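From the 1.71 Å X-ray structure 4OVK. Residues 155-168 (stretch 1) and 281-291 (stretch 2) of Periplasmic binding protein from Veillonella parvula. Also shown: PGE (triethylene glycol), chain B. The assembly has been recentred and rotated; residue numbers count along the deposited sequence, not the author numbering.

Stretch 1 (155-168) ALISYHKDSEAYFK
Stretch 2 281-291: PNVETPLMMKW

Residues 155-168 are helical throughout, whereas stretch 2 enters through a loop and a type I turn (Asn282 to Thr285) and becomes helical from Thr285, with Glu284 as N-cap. The two helices run in nearly the same direction, crossing at 26° with a closest axial approach of 10.0 Å. CA distances set the register: 7.7 Å for Leu156-Val283, 6.0 Å for Ser163-Pro286 and 8.5 Å for Phe167-Met289. Spacing is thus tightest at Ser163, whose small side chain (chi1 t) leaves room for the proline ring; Ser163 OG lies 3.4 Å from Pro286 CB.

Pro286 is the central bump, with the largest covered area in stretch 2. Its hollow is lined by Tyr159, His160 and Ser163. Tyr159 (chi1 t, chi2 86°) brings CE2 to 3.7 Å from Pro286 CB, and its OH reaches 3.6 Å from Leu287 CD2. His160 (chi1 m, chi2 -127°) starts sideways, but its ring end swings inward: Pro286 CD sits 3.7 Å from the His160 ring centroid, 21° off the normal, a CH-pi contact over the face. The ring edge does the polar work, as His160 NE2 donates to Val283 O (2.8 Å, 154°), the sole direct hydrogen bond between the stretches. Water 1 adds a bridge, 2.6 Å from Ser163 OG and donating to Pro286 O at 2.8 Å.

Apolar packing continues toward both ends. Leu156 (m, t) places CD2 3.9 Å from Val283 CG2 (Val283 chi1 p). Phe167 (chi1 m, chi2 -80°) wedges its ring against the next helical turn, with CE2 3.6 Å from CB of selenomethionine Met289 and CZ 3.5 Å from Met289 O.

Triethylene glycol spans the margin: PGE O1 donates to Tyr159 O (3.0 Å), and extended Lys290 donates through NZ to PGE O3 (2.9 Å). Together the stretches bury 532 Å².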

ATOM      1  N   ALA A 155      -9.318 -13.970   7.816  1.00 16.13           N
ATOM      2  CA  ALA A 155      -9.596 -14.134   6.381  1.00 15.14           C
ATOM      3  C   ALA A 155      -8.636 -13.290   5.531  1.00 14.64           C
ATOM      4  O   ALA A 155      -8.152 -13.743   4.504  1.00 14.96           O
ATOM      5  CB  ALA A 155     -11.043 -13.808   6.066  1.00 17.20           C
ATOM      6  N   LEU A 156      -8.341 -12.073   5.985  1.00 13.79           N
ATOM      7  CA  LEU A 156      -7.374 -11.202   5.305  1.00 13.26           C
ATOM      8  C   LEU A 156      -5.965 -11.793   5.383  1.00 13.55           C
ATOM      9  O   LEU A 156      -5.236 -11.795   4.412  1.00 14.05           O
ATOM     10  CB  LEU A 156      -7.380  -9.790   5.914  1.00 13.35           C
ATOM     11  CG  LEU A 156      -8.574  -8.916   5.553  1.00 13.79           C
ATOM     12  CD1 LEU A 156      -8.696  -7.717   6.489  1.00 14.41           C
ATOM     13  CD2 LEU A 156      -8.511  -8.457   4.092  1.00 14.61           C
ATOM     14  N   ILE A 157      -5.588 -12.313   6.542  1.00 14.17           N
ATOM     15  CA  ILE A 157      -4.255 -12.873   6.705  1.00 15.67           C
ATOM     16  C   ILE A 157      -4.099 -14.124   5.847  1.00 16.94           C
ATOM     17  O   ILE A 157      -3.059 -14.298   5.201  1.00 18.65           O
ATOM     18  CB  ILE A 157      -3.948 -13.177   8.178  1.00 16.80           C
ATOM     19  CG1 ILE A 157      -3.844 -11.859   8.961  1.00 16.48           C
ATOM     20  CG2 ILE A 157      -2.644 -13.957   8.310  1.00 18.32           C
ATOM     21  CD1 ILE A 157      -4.052 -12.034  10.452  1.00 17.61           C
ATOM     22  N   SER A 158      -5.130 -14.973   5.834  1.00 17.97           N
ATOM     23  CA  SER A 158      -5.136 -16.182   4.992  1.00 18.22           C
ATOM     24  C   SER A 158      -5.028 -15.839   3.512  1.00 17.88           C
ATOM     25  O   SER A 158      -4.342 -16.523   2.760  1.00 19.33           O
ATOM     26  CB  SER A 158      -6.395 -17.011   5.225  1.00 21.96           C
ATOM     27  OG  SER A 158      -6.378 -17.605   6.517  1.00 24.89           O
ATOM     28  N   TYR A 159      -5.710 -14.776   3.108  1.00 17.78           N
ATOM     29  CA  TYR A 159      -5.650 -14.291   1.736  1.00 16.97           C
ATOM     30  C   TYR A 159      -4.207 -13.921   1.377  1.00 16.93           C
ATOM     31  O   TYR A 159      -3.702 -14.332   0.341  1.00 16.81           O
ATOM     32  CB  TYR A 159      -6.601 -13.106   1.548  1.00 17.84           C
ATOM     33  CG  TYR A 159      -6.789 -12.664   0.114  1.00 18.15           C
ATOM     34  CD1 TYR A 159      -7.741 -13.269  -0.715  1.00 21.30           C
ATOM     35  CD2 TYR A 159      -6.029 -11.643  -0.408  1.00 18.58           C
ATOM     36  CE1 TYR A 159      -7.912 -12.853  -2.035  1.00 22.69           C
ATOM     37  CE2 TYR A 159      -6.187 -11.222  -1.711  1.00 21.70           C
ATOM     38  CZ  TYR A 159      -7.113 -11.838  -2.528  1.00 19.70           C
ATOM     39  OH  TYR A 159      -7.244 -11.380  -3.809  1.00 26.82           O
ATOM     40  N   HIS A 160      -3.543 -13.170   2.255  1.00 17.10           N
ATOM     41  CA  HIS A 160      -2.129 -12.816   2.054  1.00 17.19           C
ATOM     42  C   HIS A 160      -1.220 -14.045   2.060  1.00 18.21           C
ATOM     43  O   HIS A 160      -0.352 -14.179   1.195  1.00 20.60           O
ATOM     44  CB  HIS A 160      -1.663 -11.824   3.121  1.00 19.85           C
ATOM     45  CG  HIS A 160      -2.079 -10.411   2.846  1.00 24.82           C
ATOM     46  ND1 HIS A 160      -1.185  -9.362   2.815  1.00 29.05           N
ATOM     47  CD2 HIS A 160      -3.291  -9.882   2.544  1.00 24.58           C
ATOM     48  CE1 HIS A 160      -1.833  -8.247   2.532  1.00 27.80           C
ATOM     49  NE2 HIS A 160      -3.111  -8.538   2.353  1.00 22.30           N
ATOM     50  N   LYS A 161      -1.415 -14.940   3.024  1.00 19.48           N
ATOM     51  CA  LYS A 161      -0.592 -16.161   3.093  1.00 19.96           C
ATOM     52  C   LYS A 161      -0.772 -17.060   1.870  1.00 18.90           C
ATOM     53  O   LYS A 161       0.215 -17.598   1.339  1.00 20.67           O
ATOM     54  CB  LYS A 161      -0.861 -16.942   4.392  1.00 23.61           C
ATOM     55  CG  LYS A 161      -0.254 -16.271   5.626  1.00 30.89           C
ATOM     56  CD  LYS A 161      -0.304 -17.148   6.867  1.00 40.26           C
ATOM     57  CE  LYS A 161       0.034 -16.348   8.129  1.00 47.52           C
ATOM     58  NZ  LYS A 161      -0.546 -16.906   9.397  1.00 50.31           N
ATOM     59  N   ASP A 162      -2.016 -17.209   1.407  1.00 17.85           N
ATOM     60  CA  ASP A 162      -2.295 -18.029   0.216  1.00 19.03           C
ATOM     61  C   ASP A 162      -1.626 -17.406  -1.026  1.00 18.68           C
ATOM     62  O   ASP A 162      -1.068 -18.122  -1.867  1.00 18.91           O
ATOM     63  CB  ASP A 162      -3.802 -18.174  -0.018  1.00 20.10           C
ATOM     64  CG  ASP A 162      -4.500 -19.049   1.037  1.00 23.94           C
ATOM     65  OD1 ASP A 162      -3.825 -19.742   1.813  1.00 28.51           O
ATOM     66  OD2 ASP A 162      -5.753 -19.038   1.088  1.00 32.35           O
ATOM     67  N   SER A 163      -1.681 -16.078  -1.127  1.00 16.19           N
ATOM     68  CA  SER A 163      -1.001 -15.353  -2.212  1.00 17.95           C
ATOM     69  C   SER A 163       0.523 -15.555  -2.153  1.00 17.49           C
ATOM     70  O   SER A 163       1.158 -15.857  -3.158  1.00 18.95           O
ATOM     71  CB  SER A 163      -1.334 -13.856  -2.170  1.00 19.39           C
ATOM     72  OG  SER A 163      -0.586 -13.151  -3.146  1.00 23.92           O
ATOM     73  N   GLU A 164       1.101 -15.413  -0.966  1.00 19.11           N
ATOM     74  CA  GLU A 164       2.538 -15.643  -0.785  1.00 20.02           C
ATOM     75  C   GLU A 164       2.924 -17.059  -1.219  1.00 19.83           C
ATOM     76  O   GLU A 164       3.888 -17.242  -1.955  1.00 22.39           O
ATOM     77  CB  GLU A 164       2.949 -15.393   0.673  1.00 23.75           C
ATOM     78  CG  GLU A 164       3.075 -13.915   0.999  1.00 30.62           C
ATOM     79  CD  GLU A 164       3.203 -13.628   2.484  1.00 42.06           C
ATOM     80  OE1 GLU A 164       3.485 -14.575   3.260  1.00 52.19           O
ATOM     81  OE2 GLU A 164       3.025 -12.443   2.875  1.00 56.31           O
ATOM     82  N   ALA A 165       2.154 -18.054  -0.785  1.00 19.39           N
ATOM     83  CA  ALA A 165       2.428 -19.447  -1.147  1.00 22.30           C
ATOM     84  C   ALA A 165       2.317 -19.651  -2.653  1.00 21.89           C
ATOM     85  O   ALA A 165       3.125 -20.364  -3.231  1.00 21.90           O
ATOM     86  CB  ALA A 165       1.483 -20.395  -0.424  1.00 23.30           C
ATOM     87  N   TYR A 166       1.317 -19.031  -3.280  1.00 21.41           N
ATOM     88  CA  TYR A 166       1.162 -19.120  -4.744  1.00 20.20           C
ATOM     89  C   TYR A 166       2.399 -18.590  -5.476  1.00 18.85           C
ATOM     90  O   TYR A 166       2.941 -19.251  -6.354  1.00 20.28           O
ATOM     91  CB  TYR A 166      -0.101 -18.384  -5.190  1.00 19.97           C
ATOM     92  CG  TYR A 166      -0.216 -18.154  -6.683  1.00 17.82           C
ATOM     93  CD1 TYR A 166      -0.740 -19.132  -7.520  1.00 22.65           C
ATOM     94  CD2 TYR A 166       0.207 -16.960  -7.255  1.00 19.66           C
ATOM     95  CE1 TYR A 166      -0.848 -18.925  -8.886  1.00 20.21           C
ATOM     96  CE2 TYR A 166       0.106 -16.741  -8.617  1.00 18.84           C
ATOM     97  CZ  TYR A 166      -0.416 -17.743  -9.429  1.00 18.48           C
ATOM     98  OH  TYR A 166      -0.524 -17.560 -10.782  1.00 19.36           O
ATOM     99  N   PHE A 167       2.861 -17.408  -5.099  1.00 17.93           N
ATOM    100  CA  PHE A 167       4.054 -16.839  -5.732  1.00 19.10           C
ATOM    101  C   PHE A 167       5.337 -17.618  -5.399  1.00 19.79           C
ATOM    102  O   PHE A 167       6.212 -17.739  -6.248  1.00 21.94           O
ATOM    103  CB  PHE A 167       4.184 -15.339  -5.430  1.00 21.31           C
ATOM    104  CG  PHE A 167       3.240 -14.490  -6.240  1.00 19.52           C
ATOM    105  CD1 PHE A 167       3.543 -14.164  -7.552  1.00 20.62           C
ATOM    106  CD2 PHE A 167       2.032 -14.062  -5.712  1.00 19.65           C
ATOM    107  CE1 PHE A 167       2.672 -13.412  -8.321  1.00 20.17           C
ATOM    108  CE2 PHE A 167       1.151 -13.312  -6.474  1.00 20.52           C
ATOM    109  CZ  PHE A 167       1.469 -12.988  -7.781  1.00 21.07           C
ATOM    110  N   LYS A 168       5.450 -18.179  -4.194  1.00 21.60           N
ATOM    111  CA  LYS A 168       6.628 -19.004  -3.891  1.00 24.89           C
ATOM    112  C   LYS A 168       6.633 -20.247  -4.763  1.00 24.33           C
ATOM    113  O   LYS A 168       7.693 -20.691  -5.208  1.00 25.28           O
ATOM    114  CB  LYS A 168       6.697 -19.422  -2.416  1.00 28.46           C
ATOM    115  CG  LYS A 168       6.835 -18.271  -1.429  1.00 34.82           C
ATOM    116  CD  LYS A 168       8.201 -17.604  -1.474  1.00 41.75           C
ATOM    117  CE  LYS A 168       9.198 -18.300  -0.569  1.00 48.42           C
ATOM    118  NZ  LYS A 168      10.582 -17.778  -0.752  1.00 53.39           N
ATOM    119  N   PRO A 281       3.791  -1.900   1.068  1.00 37.16           N
ATOM    120  CA  PRO A 281       2.895  -2.867   1.709  1.00 33.95           C
ATOM    121  C   PRO A 281       1.575  -2.275   2.226  1.00 28.17           C
ATOM    122  O   PRO A 281       1.557  -1.213   2.863  1.00 29.51           O
ATOM    123  CB  PRO A 281       3.740  -3.426   2.860  1.00 38.15           C
ATOM    124  CG  PRO A 281       5.154  -3.211   2.433  1.00 38.75           C
ATOM    125  CD  PRO A 281       5.142  -1.930   1.659  1.00 39.48           C
ATOM    126  N   ASN A 282       0.494  -3.011   1.944  1.00 26.60           N
ATOM    127  CA  ASN A 282      -0.887  -2.645   2.285  1.00 23.95           C
ATOM    128  C   ASN A 282      -1.821  -3.873   2.185  1.00 17.03           C
ATOM    129  O   ASN A 282      -1.397  -4.963   1.820  1.00 16.20           O
ATOM    130  CB  ASN A 282      -1.376  -1.520   1.358  1.00 25.29           C
ATOM    131  CG  ASN A 282      -1.695  -2.004  -0.025  1.00 31.16           C
ATOM    132  OD1 ASN A 282      -2.848  -2.305  -0.318  1.00 36.01           O
ATOM    133  ND2 ASN A 282      -0.672  -2.102  -0.889  1.00 32.20           N
ATOM    134  N   VAL A 283      -3.094  -3.692   2.500  1.00 15.53           N
ATOM    135  CA  VAL A 283      -4.038  -4.806   2.585  1.00 17.85           C
ATOM    136  C   VAL A 283      -4.324  -5.448   1.193  1.00 15.68           C
ATOM    137  O   VAL A 283      -4.628  -6.632   1.076  1.00 15.82           O
ATOM    138  CB  VAL A 283      -5.321  -4.345   3.326  1.00 22.81           C
ATOM    139  CG1 VAL A 283      -6.339  -3.720   2.380  1.00 23.96           C
ATOM    140  CG2 VAL A 283      -5.928  -5.489   4.093  1.00 25.79           C
ATOM    141  N   GLU A 284      -4.160  -4.664   0.146  1.00 13.71           N
ATOM    142  CA  GLU A 284      -4.386  -5.108  -1.231  1.00 12.59           C
ATOM    143  C   GLU A 284      -3.092  -5.546  -1.970  1.00 12.28           C
ATOM    144  O   GLU A 284      -3.120  -5.817  -3.168  1.00 14.05           O
ATOM    145  CB  GLU A 284      -5.101  -3.995  -1.986  1.00 11.92           C
ATOM    146  CG  GLU A 284      -6.460  -3.671  -1.375  1.00 12.59           C
ATOM    147  CD  GLU A 284      -7.149  -2.454  -1.957  1.00 12.57           C
ATOM    148  OE1 GLU A 284      -6.489  -1.606  -2.584  1.00 16.87           O
ATOM    149  OE2 GLU A 284      -8.360  -2.316  -1.728  1.00 12.51           O
ATOM    150  N   THR A 285      -1.975  -5.643  -1.264  1.00 13.26           N
ATOM    151  CA  THR A 285      -0.707  -6.056  -1.888  1.00 13.04           C
ATOM    152  C   THR A 285      -0.796  -7.321  -2.767  1.00 13.00           C
ATOM    153  O   THR A 285      -0.195  -7.344  -3.846  1.00 13.70           O
ATOM    154  CB  THR A 285       0.426  -6.191  -0.859  1.00 16.62           C
ATOM    155  OG1 THR A 285       0.726  -4.898  -0.321  1.00 17.27           O
ATOM    156  CG2 THR A 285       1.692  -6.770  -1.493  1.00 18.32           C
ATOM    157  N   PRO A 286      -1.544  -8.349  -2.342  1.00 12.97           N
ATOM    158  CA  PRO A 286      -1.661  -9.511  -3.242  1.00 13.33           C
ATOM    159  C   PRO A 286      -2.219  -9.184  -4.637  1.00 13.03           C
ATOM    160  O   PRO A 286      -1.868  -9.862  -5.618  1.00 12.59           O
ATOM    161  CB  PRO A 286      -2.611 -10.445  -2.483  1.00 14.26           C
ATOM    162  CG  PRO A 286      -2.378 -10.123  -1.067  1.00 16.02           C
ATOM    163  CD  PRO A 286      -2.147  -8.633  -1.020  1.00 14.23           C
ATOM    164  N   LEU A 287      -3.079  -8.173  -4.727  1.00 11.74           N
ATOM    165  CA  LEU A 287      -3.620  -7.741  -6.021  1.00 11.51           C
ATOM    166  C   LEU A 287      -2.546  -7.031  -6.858  1.00 11.71           C
ATOM    167  O   LEU A 287      -2.455  -7.213  -8.081  1.00 13.42           O
ATOM    168  CB  LEU A 287      -4.851  -6.852  -5.827  1.00 10.34           C
ATOM    169  CG  LEU A 287      -6.008  -7.572  -5.129  1.00 12.12           C
ATOM    170  CD1 LEU A 287      -7.019  -6.576  -4.619  1.00 13.92           C
ATOM    171  CD2 LEU A 287      -6.686  -8.615  -6.037  1.00 13.10           C
HETATM  172  N   MSE A 288      -1.702  -6.251  -6.191  1.00 11.63           N
HETATM  173  CA  MSE A 288      -0.563  -5.626  -6.854  1.00 10.96           C
HETATM  174  C   MSE A 288       0.383  -6.672  -7.404  1.00 10.87           C
HETATM  175  O   MSE A 288       0.874  -6.536  -8.516  1.00 13.77           O
HETATM  176  CB  MSE A 288       0.155  -4.714  -5.874  1.00 12.39           C
HETATM  177  CG  MSE A 288       1.455  -4.151  -6.431  1.00 13.06           C
HETATM  178 SE   MSE A 288       1.189  -3.121  -8.091  1.00 16.72          SE
HETATM  179  CE  MSE A 288       2.705  -1.892  -7.855  1.00 19.55           C
HETATM  180  N   MSE A 289       0.628  -7.736  -6.644  1.00 12.39           N
HETATM  181  CA  MSE A 289       1.530  -8.806  -7.089  1.00 13.19           C
HETATM  182  C   MSE A 289       0.971  -9.492  -8.326  1.00 13.47           C
HETATM  183  O   MSE A 289       1.699  -9.820  -9.280  1.00 13.24           O
HETATM  184  CB  MSE A 289       1.726  -9.818  -5.963  1.00 16.84           C
HETATM  185  CG  MSE A 289       2.440  -9.175  -4.802  1.00 24.29           C
HETATM  186 SE   MSE A 289       4.358  -9.141  -5.175  0.75 39.72          SE
HETATM  187  CE  MSE A 289       4.741  -9.939  -3.413  1.00 46.81           C
ATOM    188  N   LYS A 290      -0.340  -9.667  -8.343  1.00 12.23           N
ATOM    189  CA  LYS A 290      -1.010 -10.255  -9.493  1.00 12.91           C
ATOM    190  C   LYS A 290      -0.929  -9.388 -10.751  1.00 13.21           C
ATOM    191  O   LYS A 290      -0.686  -9.914 -11.840  1.00 14.31           O
ATOM    192  CB  LYS A 290      -2.443 -10.621  -9.153  1.00 14.27           C
ATOM    193  CG  LYS A 290      -2.498 -11.927  -8.372  1.00 16.77           C
ATOM    194  CD  LYS A 290      -3.893 -12.351  -7.977  1.00 22.85           C
ATOM    195  CE  LYS A 290      -3.860 -13.832  -7.608  1.00 26.35           C
ATOM    196  NZ  LYS A 290      -5.179 -14.391  -7.211  1.00 27.58           N
ATOM    197  N   TRP A 291      -1.070  -8.077 -10.591  1.00 11.16           N
ATOM    198  CA  TRP A 291      -0.907  -7.138 -11.694  1.00 10.87           C
ATOM    199  C   TRP A 291       0.517  -7.228 -12.262  1.00 12.19           C
ATOM    200  O   TRP A 291       0.691  -7.384 -13.478  1.00 13.95           O
ATOM    201  CB  TRP A 291      -1.247  -5.723 -11.234  1.00 11.01           C
ATOM    202  CG  TRP A 291      -1.149  -4.674 -12.266  1.00 10.89           C
ATOM    203  CD1 TRP A 291      -2.062  -4.400 -13.247  1.00 12.05           C
ATOM    204  CD2 TRP A 291      -0.087  -3.732 -12.429  1.00 11.41           C
ATOM    205  NE1 TRP A 291      -1.624  -3.353 -14.018  1.00 13.31           N
ATOM    206  CE2 TRP A 291      -0.418  -2.918 -13.525  1.00 12.45           C
ATOM    207  CE3 TRP A 291       1.111  -3.494 -11.751  1.00 12.62           C
ATOM    208  CZ2 TRP A 291       0.409  -1.889 -13.957  1.00 13.21           C
ATOM    209  CZ3 TRP A 291       1.930  -2.482 -12.181  1.00 13.88           C
ATOM    210  CH2 TRP A 291       1.567  -1.673 -13.260  1.00 14.53           C
TER
HETATM  211  C1  PGE B 401      -5.989 -15.916  -2.628  1.00 60.67           C
HETATM  212  O1  PGE B 401      -4.914 -15.029  -2.278  1.00 48.26           O
HETATM  213  C2  PGE B 401      -5.611 -16.673  -3.894  1.00 61.02           C
HETATM  214  O2  PGE B 401      -4.199 -16.905  -3.892  1.00 59.74           O
HETATM  215  C3  PGE B 401      -3.563 -16.680  -5.144  1.00 47.63           C
HETATM  216  C4  PGE B 401      -3.968 -17.777  -6.121  1.00 49.37           C
HETATM  217  O4  PGE B 401      -5.015 -20.364  -8.680  1.00 59.55           O
HETATM  218  C6  PGE B 401      -5.477 -19.007  -8.637  1.00 56.47           C
HETATM  219  C5  PGE B 401      -4.299 -18.056  -8.462  1.00 53.84           C
HETATM  220  O3  PGE B 401      -4.480 -17.207  -7.324  1.00 51.27           O
HETATM  221  O   HOH W   1      -2.202 -12.595  -5.040  1.00 24.98           O